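Local coordinates for protein Alpha/beta hydrolase (Streptomyces albidoflavus, PDB 6KSU) that probably releases non-ribosomal peptides from their assembly line by macrolactamization, acting as a stand-alone cyclase of the penicillin-binding-protein type, at residues L206-A211 / A223-A228. Residues are numbered along the deposited sequence; the frame is centred on the assembly and turned at random.
Sequences LGIEPA and AARPVA
Arg225 lies against Glu209, and the two chains point opposite ways as they pass. The arginine sets out with CG anti to its own N (chi1 -170°) and stays extended as far as NE. CB of Arg225 meets the carboxylate carbon, CD of Glu209, at 3.7 Å. One atom on, CG of Arg225 lies 3.6 Å from OE1 of Glu209. CD of Arg225 packs on CG of Glu209 at 3.9 Å and is met by CB of Ala211 at 4.1 Å. The carboxylate thus lies beside the aliphatic part of the arginine, its plane only 15° from that of the guanidinium. NE of Arg225 is 4.4 Å from OE1 of Glu209, but OE1 sits off the guanidinium plane, so no N-H is aimed at it. At the tip, NH1 of Arg225 reaches the backbone O of Glu209 at 2.8 Å; the N-H...O angle of 126° marks this hydrogen bond as weak.

Stronger polar partners come from elsewhere: Asp263 forms a salt bridge with NH1, the carbonyl of Arg76 accepts from NH2, and the Arg76 side chain pairs with OE1 of Glu209. Buried Arg225 thus ties two parts of its loop to helix 261-268 within the beta-lactamase-like domain, Asp263 probably providing a counter-charge with the Glu209 carboxylate near by.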
ATOM      1  N   LEU A 206       8.932 -15.532  12.463  1.00 24.81           N
ATOM      2  CA  LEU A 206       9.510 -14.210  12.688  1.00 26.42           C
ATOM      3  C   LEU A 206       9.364 -13.752  14.136  1.00 25.00           C
ATOM      4  O   LEU A 206      10.055 -12.816  14.554  1.00 31.03           O
ATOM      5  CB  LEU A 206       8.870 -13.165  11.745  1.00 25.81           C
ATOM      6  CG  LEU A 206       9.199 -13.195  10.230  1.00 27.00           C
ATOM      7  CD1 LEU A 206       8.265 -12.276   9.438  1.00 25.41           C
ATOM      8  CD2 LEU A 206      10.660 -12.850   9.911  1.00 26.03           C
ATOM      9  N   GLY A 207       8.501 -14.389  14.913  1.00 23.74           N
ATOM     10  CA  GLY A 207       8.239 -13.935  16.262  1.00 26.71           C
ATOM     11  C   GLY A 207       7.089 -12.966  16.377  1.00 28.19           C
ATOM     12  O   GLY A 207       6.935 -12.342  17.434  1.00 29.33           O
ATOM     13  N   ILE A 208       6.266 -12.840  15.331  1.00 19.20           N
ATOM     14  CA  ILE A 208       5.177 -11.865  15.289  1.00 24.89           C
ATOM     15  C   ILE A 208       3.919 -12.515  15.837  1.00 21.96           C
ATOM     16  O   ILE A 208       3.465 -13.539  15.318  1.00 21.27           O
ATOM     17  CB  ILE A 208       4.927 -11.344  13.864  1.00 22.29           C
ATOM     18  CG1 ILE A 208       6.099 -10.496  13.363  1.00 20.54           C
ATOM     19  CG2 ILE A 208       3.703 -10.451  13.839  1.00 19.51           C
ATOM     20  CD1 ILE A 208       6.198 -10.476  11.839  1.00 19.83           C
ATOM     21  N   GLU A 209       3.344 -11.913  16.865  1.00 19.17           N
ATOM     22  CA  GLU A 209       2.046 -12.358  17.333  1.00 24.70           C
ATOM     23  C   GLU A 209       0.982 -12.034  16.286  1.00 24.66           C
ATOM     24  O   GLU A 209       0.769 -10.856  15.971  1.00 27.24           O
ATOM     25  CB  GLU A 209       1.692 -11.720  18.659  1.00 25.32           C
ATOM     26  CG  GLU A 209       0.297 -12.123  19.110  1.00 27.20           C
ATOM     27  CD  GLU A 209       0.048 -11.901  20.591  1.00 31.70           C
ATOM     28  OE1 GLU A 209       0.804 -11.115  21.224  1.00 28.65           O
ATOM     29  OE2 GLU A 209      -0.924 -12.510  21.104  1.00 34.28           O
ATOM     30  N   PRO A 210       0.296 -13.031  15.739  1.00 26.04           N
ATOM     31  CA  PRO A 210      -0.656 -12.781  14.651  1.00 26.44           C
ATOM     32  C   PRO A 210      -1.908 -12.069  15.143  1.00 30.39           C
ATOM     33  O   PRO A 210      -2.486 -12.433  16.164  1.00 29.47           O
ATOM     34  CB  PRO A 210      -0.990 -14.188  14.140  1.00 26.14           C
ATOM     35  CG  PRO A 210       0.101 -15.084  14.706  1.00 25.97           C
ATOM     36  CD  PRO A 210       0.454 -14.473  16.017  1.00 24.46           C
ATOM     37  N   ALA A 211      -2.344 -11.074  14.383  1.00 24.11           N
ATOM     38  CA  ALA A 211      -3.604 -10.418  14.664  1.00 24.80           C
ATOM     39  C   ALA A 211      -4.167  -9.890  13.350  1.00 24.18           C
ATOM     40  O   ALA A 211      -3.421  -9.544  12.423  1.00 18.05           O
ATOM     41  CB  ALA A 211      -3.422  -9.301  15.696  1.00 21.62           C
ATOM     42  N   ALA A 223      -5.966 -15.125  25.446  1.00 63.79           N
ATOM     43  CA  ALA A 223      -6.075 -13.672  25.446  1.00 63.56           C
ATOM     44  C   ALA A 223      -5.713 -13.117  24.071  1.00 59.11           C
ATOM     45  O   ALA A 223      -4.732 -13.548  23.456  1.00 61.27           O
ATOM     46  CB  ALA A 223      -5.171 -13.076  26.523  1.00 65.80           C
ATOM     47  N   ALA A 224      -6.518 -12.178  23.578  1.00 54.40           N
ATOM     48  CA  ALA A 224      -6.235 -11.575  22.282  1.00 53.40           C
ATOM     49  C   ALA A 224      -5.111 -10.556  22.410  1.00 40.23           C
ATOM     50  O   ALA A 224      -4.831 -10.037  23.492  1.00 34.83           O
ATOM     51  CB  ALA A 224      -7.476 -10.902  21.699  1.00 48.33           C
ATOM     52  N   ARG A 225      -4.446 -10.294  21.288  1.00 38.73           N
ATOM     53  CA  ARG A 225      -3.375  -9.314  21.307  1.00 35.10           C
ATOM     54  C   ARG A 225      -3.974  -7.930  21.540  1.00 23.31           C
ATOM     55  O   ARG A 225      -4.995  -7.604  20.945  1.00 35.73           O
ATOM     56  CB  ARG A 225      -2.602  -9.336  19.992  1.00 26.18           C
ATOM     57  CG  ARG A 225      -1.330  -8.503  20.026  1.00 29.24           C
ATOM     58  CD  ARG A 225      -0.669  -8.426  18.634  1.00 25.99           C
ATOM     59  NE  ARG A 225       0.463  -7.504  18.679  1.00 23.90           N
ATOM     60  CZ  ARG A 225       1.393  -7.412  17.745  1.00 24.04           C
ATOM     61  NH1 ARG A 225       1.337  -8.186  16.661  1.00 24.39           N
ATOM     62  NH2 ARG A 225       2.379  -6.536  17.898  1.00 24.31           N
ATOM     63  N   PRO A 226      -3.399  -7.119  22.428  1.00 25.55           N
ATOM     64  CA  PRO A 226      -3.926  -5.762  22.600  1.00 26.87           C
ATOM     65  C   PRO A 226      -3.765  -4.993  21.295  1.00 26.22           C
ATOM     66  O   PRO A 226      -2.711  -5.035  20.649  1.00 22.54           O
ATOM     67  CB  PRO A 226      -3.076  -5.178  23.733  1.00 22.57           C
ATOM     68  CG  PRO A 226      -1.849  -6.006  23.777  1.00 30.52           C
ATOM     69  CD  PRO A 226      -2.268  -7.383  23.335  1.00 31.42           C
ATOM     70  N   VAL A 227      -4.844  -4.342  20.881  1.00 22.55           N
ATOM     71  CA  VAL A 227      -4.902  -3.659  19.601  1.00 26.70           C
ATOM     72  C   VAL A 227      -5.223  -2.193  19.838  1.00 24.30           C
ATOM     73  O   VAL A 227      -5.868  -1.822  20.828  1.00 22.18           O
ATOM     74  CB  VAL A 227      -5.951  -4.294  18.666  1.00 25.37           C
ATOM     75  CG1 VAL A 227      -5.424  -5.583  18.121  1.00 20.56           C
ATOM     76  CG2 VAL A 227      -7.252  -4.527  19.436  1.00 21.59           C
ATOM     77  N   ALA A 228      -4.783  -1.361  18.892  1.00 19.19           N
ATOM     78  CA  ALA A 228      -5.110   0.045  18.890  1.00 23.22           C
ATOM     79  C   ALA A 228      -6.377   0.260  18.100  1.00 23.51           C
ATOM     80  O   ALA A 228      -6.568  -0.340  17.043  1.00 22.89           O
ATOM     81  CB  ALA A 228      -3.978   0.875  18.285  1.00 21.21           C
TER